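Local coordinates for hypothetical protein (Uncultured marine organism, PDB 2OD5) that is of unknown function but probably binds nucleic acid through a winged-helix type of helix-turn-helix domain, at residues K21-D26 / A32-H37; R15-I20 / S56-I61. All coordinates share one frame; numbering follows the deposited sequence.

Both contacts draw on helix 9-23, the first helix of a compact winged-helix domain, and their centres lie about 10 Å apart. Contact 2 takes the middle of that helix and joins it to the end of helix 48-57 and the start of strand 61-71. Contact 1 takes its last turn, with the residues that follow, and joins it to helix 31-39. Along the chain contact 1 is nested inside the loop that contact 2 closes. The two meet through Leu24 CD1 and Ile61 CG2, 3.7 Å apart, and through Ile34 and Ile20, making one continuous hydrophobic core among the helices and the strand that begins at Ile61.

Contact 1: K21-D26 / A32-H37; sequences KKFLGD and AEILEH
Phe23, in the last turn of helix 9-23, lays its ring flat against the imidazole of His37 in an offset stack, the planes 10° from parallel and the centroids 4.2 Å apart. The overlap is lopsided: Phe23 CD1 sits 3.4 Å above the middle of the imidazole, whereas His37 CG lies toward the rim of the phenyl ring. His37 CB makes up the difference, standing 3.8 Å from the phenyl centroid and almost on the ring normal, a CH-pi contact over the face. Both side chains leave their helices with CG anti to the backbone N (chi1 -177° in Phe23, 177° in His37), and they slide past each other in opposite directions. The far part of the phenyl ring reaches helix 31-39 itself, with CE2 3.9 Å from Ile34 CA.

Deeper in, the contact is purely aliphatic. Leu24 CD2 meets Ile34 CD1 at 4.0 Å, the two side chains crossing at about a right angle; both residues are buried, and Ile34 continues onto Leu51 and Trp82. The outward side is looser and more polar. The Glu33 side chain comes no nearer than its CB, 4.4 Å from Phe23 CE2, while its carbonyl O lies 3.8 Å from the same atom; the carboxylate goes to Arg29, whose side chain also touches Phe23. Replacing Phe23 with an alanine would probably leave the imidazole of His37 without its stacking partner, more able to turn, and open a gap beside Ile34.

No hydrogen bond crosses between 21-26 and 32-37, which are joined chiefly by aromatic stacking and aliphatic contact. The pairing of a first helix with the following one, through a short strand at 29-30, is that of a winged-helix domain, in which helix 31-39 is the first helix of the helix-turn-helix.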
loop_
_atom_site.group_PDB
_atom_site.type_symbol
_atom_site.label_atom_id
_atom_site.label_comp_id
_atom_site.label_asym_id
_atom_site.label_seq_id
_atom_site.Cartn_x
_atom_site.Cartn_y
_atom_site.Cartn_z
ATOM N N LYS A 21 4.817 6.438 -0.860
ATOM C CA LYS A 21 4.985 6.911 -2.235
ATOM C C LYS A 21 6.428 6.754 -2.727
ATOM O O LYS A 21 6.670 6.291 -3.838
ATOM C CB LYS A 21 4.469 8.345 -2.380
ATOM C CG LYS A 21 2.960 8.482 -2.270
ATOM N N LYS A 22 7.385 7.075 -1.871
ATOM C CA LYS A 22 8.798 6.865 -2.187
ATOM C C LYS A 22 9.137 5.392 -2.382
ATOM O O LYS A 22 9.841 5.011 -3.329
ATOM C CB LYS A 22 9.670 7.471 -1.093
ATOM C CG LYS A 22 9.752 8.990 -1.169
ATOM C CD LYS A 22 10.639 9.433 -2.308
ATOM N N PHE A 23 8.622 4.555 -1.496
ATOM C CA PHE A 23 8.845 3.124 -1.579
ATOM C C PHE A 23 8.293 2.530 -2.878
ATOM O O PHE A 23 8.923 1.665 -3.469
ATOM C CB PHE A 23 8.224 2.428 -0.359
ATOM C CG PHE A 23 8.449 0.951 -0.308
ATOM C CD1 PHE A 23 9.738 0.428 -0.201
ATOM C CD2 PHE A 23 7.380 0.072 -0.373
ATOM C CE1 PHE A 23 9.963 -0.926 -0.147
ATOM C CE2 PHE A 23 7.601 -1.298 -0.278
ATOM C CZ PHE A 23 8.896 -1.793 -0.174
ATOM N N LEU A 24 7.118 2.991 -3.306
ATOM C CA LEU A 24 6.462 2.481 -4.501
ATOM C C LEU A 24 6.978 3.113 -5.808
ATOM O O LEU A 24 6.545 2.746 -6.893
ATOM C CB LEU A 24 4.956 2.704 -4.406
ATOM C CG LEU A 24 4.203 1.902 -3.353
ATOM C CD1 LEU A 24 2.727 2.238 -3.407
ATOM C CD2 LEU A 24 4.428 0.388 -3.518
ATOM N N GLY A 25 7.920 4.034 -5.704
ATOM C CA GLY A 25 8.482 4.671 -6.897
ATOM C C GLY A 25 8.976 3.734 -7.979
ATOM O O GLY A 25 8.617 3.897 -9.151
ATOM N N ASP A 26 9.774 2.750 -7.589
ATOM C CA ASP A 26 10.393 1.841 -8.547
ATOM C C ASP A 26 9.402 0.888 -9.220
ATOM O O ASP A 26 9.489 0.657 -10.419
ATOM C CB ASP A 26 11.525 1.046 -7.879
ATOM C CG ASP A 26 12.729 1.919 -7.516
ATOM O OD1 ASP A 26 12.959 2.960 -8.182
ATOM O OD2 ASP A 26 13.447 1.557 -6.560
ATOM N N ALA A 32 2.057 -6.355 2.435
ATOM C CA ALA A 32 3.021 -6.901 3.396
ATOM C C ALA A 32 4.396 -6.263 3.272
ATOM O O ALA A 32 5.047 -5.944 4.278
ATOM C CB ALA A 32 3.121 -8.445 3.214
ATOM N N GLU A 33 4.887 -6.149 2.037
ATOM C CA GLU A 33 6.144 -5.474 1.781
ATOM C C GLU A 33 6.091 -4.003 2.219
ATOM O O GLU A 33 7.050 -3.471 2.793
ATOM C CB GLU A 33 6.481 -5.529 0.297
ATOM C CG GLU A 33 6.702 -6.897 -0.276
ATOM C CD GLU A 33 7.002 -6.782 -1.774
ATOM O OE1 GLU A 33 6.048 -6.503 -2.581
ATOM O OE2 GLU A 33 8.200 -6.901 -2.127
ATOM N N ILE A 34 4.976 -3.330 1.952
ATOM C CA ILE A 34 4.812 -1.936 2.322
ATOM C C ILE A 34 4.827 -1.789 3.839
ATOM O O ILE A 34 5.559 -0.958 4.386
ATOM C CB ILE A 34 3.516 -1.313 1.726
ATOM C CG1 ILE A 34 3.548 -1.363 0.179
ATOM C CG2 ILE A 34 3.364 0.148 2.171
ATOM C CD1 ILE A 34 2.197 -1.052 -0.467
ATOM N N LEU A 35 4.091 -2.654 4.511
ATOM C CA LEU A 35 4.046 -2.638 5.973
ATOM C C LEU A 35 5.427 -2.879 6.548
ATOM O O LEU A 35 5.840 -2.186 7.476
ATOM C CB LEU A 35 3.094 -3.721 6.498
ATOM C CG LEU A 35 2.824 -3.651 8.019
ATOM C CD1 LEU A 35 2.106 -2.340 8.400
ATOM C CD2 LEU A 35 2.010 -4.864 8.445
ATOM N N GLU A 36 6.153 -3.864 6.030
ATOM C CA GLU A 36 7.470 -4.141 6.570
ATOM C C GLU A 36 8.397 -2.932 6.385
ATOM O O GLU A 36 9.144 -2.563 7.289
ATOM C CB GLU A 36 8.077 -5.415 5.958
ATOM C CG GLU A 36 9.445 -5.761 6.582
ATOM C CD GLU A 36 10.059 -7.094 6.116
ATOM O OE1 GLU A 36 9.547 -7.697 5.155
ATOM O OE2 GLU A 36 11.090 -7.490 6.706
ATOM N N HIS A 37 8.324 -2.286 5.229
ATOM C CA HIS A 37 9.149 -1.115 4.957
ATOM C C HIS A 37 8.836 0.017 5.897
ATOM O O HIS A 37 9.729 0.594 6.510
ATOM C CB HIS A 37 8.931 -0.640 3.511
ATOM C CG HIS A 37 9.695 0.595 3.208
ATOM N ND1 HIS A 37 11.067 0.591 3.118
ATOM C CD2 HIS A 37 9.303 1.886 3.089
ATOM C CE1 HIS A 37 11.484 1.827 2.890
ATOM N NE2 HIS A 37 10.437 2.636 2.888
#

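Contact 2: R15-I20 / S56-I61; sequences RIREKI and SKDKDI. With EDO (1,2-ethanediol), chain F.
In this winged-helix domain the first helix packs against the junction between helix 48-57 and strand 61-71, where Arg17 passes over Asp58 and Ile20 meets Ile61. The Arg17 chain is extended from CG to NE and crosses Asp58 obliquely. Its CD comes within 3.2 Å of Asp58 OD2, and NE is 3.5 Å from the same oxygen. The resulting salt bridge is one of charge alone: the carboxylate sits over a face of the guanidinium, the two planes 43° apart, and no N-H points at OD2. At the guanidinium edge, Arg17 NH2 meets the aliphatic Lys57 CG at 3.8 Å.

The other oxygen of Asp58 is engaged with its own loop. OD1 accepts from Asp60 N at 2.8 Å, on the anti side of the carboxylate, forming an Asx turn. A type I beta turn overlaps it, with Ile61 N bonded to Asp58 O. The bond to OD1 restrains the carboxylate beside Arg17, and the backbone bond closes the turn from helix into strand.

Below this polar layer Ile20 and Ile61 cross at about a right angle, and Ile20 CG2 presses tightly on Ile61 CD1 at 3.5 Å. Leu55 touches both isoleucines. Nearer the start of helix 9-23, Arg15 NE donates to O2 of a 1,2-ethanediol at 2.6 Å, a bent bond (138°) to a molecule probably derived from the crystallisation liquor. The whole joins the first helix to the exit of helix 48-57, the recognition-helix position of a winged helix-turn-helix, just where the chain enters the wing hairpin.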
loop_
_atom_site.group_PDB
_atom_site.type_symbol
_atom_site.label_atom_id
_atom_site.label_comp_id
_atom_site.label_asym_id
_atom_site.label_seq_id
_atom_site.Cartn_x
_atom_site.Cartn_y
_atom_site.Cartn_z
ATOM N N ARG A 15 3.043 11.607 7.079
ATOM C CA ARG A 15 4.397 11.065 7.056
ATOM C C ARG A 15 4.405 9.675 6.410
ATOM O O ARG A 15 5.280 9.349 5.609
ATOM C CB ARG A 15 4.900 10.966 8.495
ATOM C CG ARG A 15 6.391 10.859 8.677
ATOM C CD ARG A 15 6.804 11.299 10.112
ATOM N NE ARG A 15 5.950 10.710 11.162
ATOM C CZ ARG A 15 6.204 9.579 11.823
ATOM N NH1 ARG A 15 7.286 8.852 11.565
ATOM N NH2 ARG A 15 5.350 9.158 12.750
ATOM N N ILE A 16 3.434 8.864 6.796
ATOM C CA ILE A 16 3.292 7.496 6.276
ATOM C C ILE A 16 3.058 7.526 4.765
ATOM O O ILE A 16 3.698 6.778 4.025
ATOM C CB ILE A 16 2.166 6.754 6.975
ATOM C CG1 ILE A 16 2.563 6.447 8.431
ATOM C CG2 ILE A 16 1.883 5.418 6.294
ATOM C CD1 ILE A 16 1.508 5.667 9.228
ATOM N N ARG A 17 2.160 8.399 4.309
ATOM C CA ARG A 17 1.895 8.533 2.873
ATOM C C ARG A 17 3.137 8.862 2.090
ATOM O O ARG A 17 3.329 8.326 1.010
ATOM C CB ARG A 17 0.866 9.607 2.569
ATOM C CG ARG A 17 -0.542 9.264 2.931
ATOM C CD ARG A 17 -1.433 10.447 2.566
ATOM N NE ARG A 17 -2.837 10.093 2.612
ATOM C CZ ARG A 17 -3.832 10.944 2.374
ATOM N NH1 ARG A 17 -3.575 12.210 2.081
ATOM N NH2 ARG A 17 -5.095 10.531 2.426
ATOM N N GLU A 18 3.967 9.781 2.587
ATOM C CA GLU A 18 5.175 10.164 1.870
ATOM C C GLU A 18 6.159 9.001 1.782
ATOM O O GLU A 18 6.806 8.801 0.757
ATOM C CB GLU A 18 5.828 11.386 2.534
ATOM C CG GLU A 18 4.931 12.614 2.540
ATOM N N LYS A 19 6.276 8.231 2.858
ATOM C CA LYS A 19 7.151 7.057 2.828
ATOM C C LYS A 19 6.674 6.018 1.821
ATOM O O LYS A 19 7.475 5.452 1.078
ATOM C CB LYS A 19 7.201 6.387 4.191
ATOM C CG LYS A 19 7.989 7.120 5.203
ATOM C CD LYS A 19 8.182 6.216 6.405
ATOM C CE LYS A 19 8.799 6.966 7.557
ATOM N NZ LYS A 19 10.279 6.846 7.580
ATOM N N ILE A 20 5.368 5.759 1.833
ATOM C CA ILE A 20 4.787 4.770 0.943
ATOM C C ILE A 20 5.052 5.175 -0.522
ATOM O O ILE A 20 5.479 4.364 -1.336
ATOM C CB ILE A 20 3.271 4.593 1.173
ATOM C CG1 ILE A 20 2.954 4.003 2.558
ATOM C CG2 ILE A 20 2.698 3.712 0.085
ATOM C CD1 ILE A 20 1.474 4.159 2.959
ATOM N N SER A 56 -6.019 2.844 0.669
ATOM C CA SER A 56 -7.308 3.051 -0.044
ATOM C C SER A 56 -7.695 4.501 -0.100
ATOM O O SER A 56 -8.175 4.994 -1.149
ATOM C CB SER A 56 -8.432 2.282 0.653
ATOM O OG SER A 56 -8.226 0.907 0.486
ATOM N N LYS A 57 -7.485 5.206 1.006
ATOM C CA LYS A 57 -7.871 6.608 1.128
ATOM C C LYS A 57 -6.958 7.561 0.343
ATOM O O LYS A 57 -7.386 8.629 -0.082
ATOM C CB LYS A 57 -7.916 7.031 2.603
ATOM C CG LYS A 57 -8.256 8.504 2.794
ATOM C CD LYS A 57 -8.717 8.869 4.192
ATOM C CE LYS A 57 -9.172 10.330 4.196
ATOM N NZ LYS A 57 -9.182 10.909 5.563
ATOM N N ASP A 58 -5.699 7.186 0.164
ATOM C CA ASP A 58 -4.759 8.036 -0.552
ATOM C C ASP A 58 -4.977 7.836 -2.034
ATOM O O ASP A 58 -4.652 6.792 -2.572
ATOM C CB ASP A 58 -3.314 7.715 -0.187
ATOM C CG ASP A 58 -2.337 8.694 -0.798
ATOM O OD1 ASP A 58 -2.667 9.315 -1.840
ATOM O OD2 ASP A 58 -1.222 8.872 -0.258
ATOM N N LYS A 59 -5.459 8.867 -2.716
ATOM C CA LYS A 59 -5.752 8.749 -4.143
ATOM C C LYS A 59 -4.528 8.679 -5.066
ATOM O O LYS A 59 -4.657 8.415 -6.260
ATOM C CB LYS A 59 -6.730 9.867 -4.559
ATOM C CG LYS A 59 -8.061 9.889 -3.713
ATOM C CD LYS A 59 -8.786 8.499 -3.610
ATOM C CE LYS A 59 -9.698 8.330 -2.345
ATOM N NZ LYS A 59 -10.161 6.871 -2.056
ATOM N N ASP A 60 -3.352 8.961 -4.530
ATOM C CA ASP A 60 -2.103 8.860 -5.289
ATOM C C ASP A 60 -1.583 7.446 -5.334
ATOM O O ASP A 60 -0.642 7.164 -6.061
ATOM C CB ASP A 60 -1.003 9.732 -4.672
ATOM C CG ASP A 60 -1.393 11.177 -4.528
ATOM O OD1 ASP A 60 -2.353 11.685 -5.193
ATOM O OD2 ASP A 60 -0.696 11.852 -3.736
ATOM N N ILE A 61 -2.186 6.561 -4.554
ATOM C CA ILE A 61 -1.708 5.188 -4.439
ATOM C C ILE A 61 -2.866 4.302 -4.810
ATOM O O ILE A 61 -3.864 4.269 -4.069
ATOM C CB ILE A 61 -1.225 4.863 -3.028
ATOM C CG1 ILE A 61 -0.043 5.713 -2.603
ATOM C CG2 ILE A 61 -0.739 3.349 -2.919
ATOM C CD1 ILE A 61 0.147 5.762 -1.082
HETATM C C1 EDO F . 3.563 11.883 14.350
HETATM O O1 EDO F . 2.608 12.949 14.280
HETATM C C2 EDO F . 4.857 12.336 13.687
HETATM O O2 EDO F . 4.644 12.626 12.300
#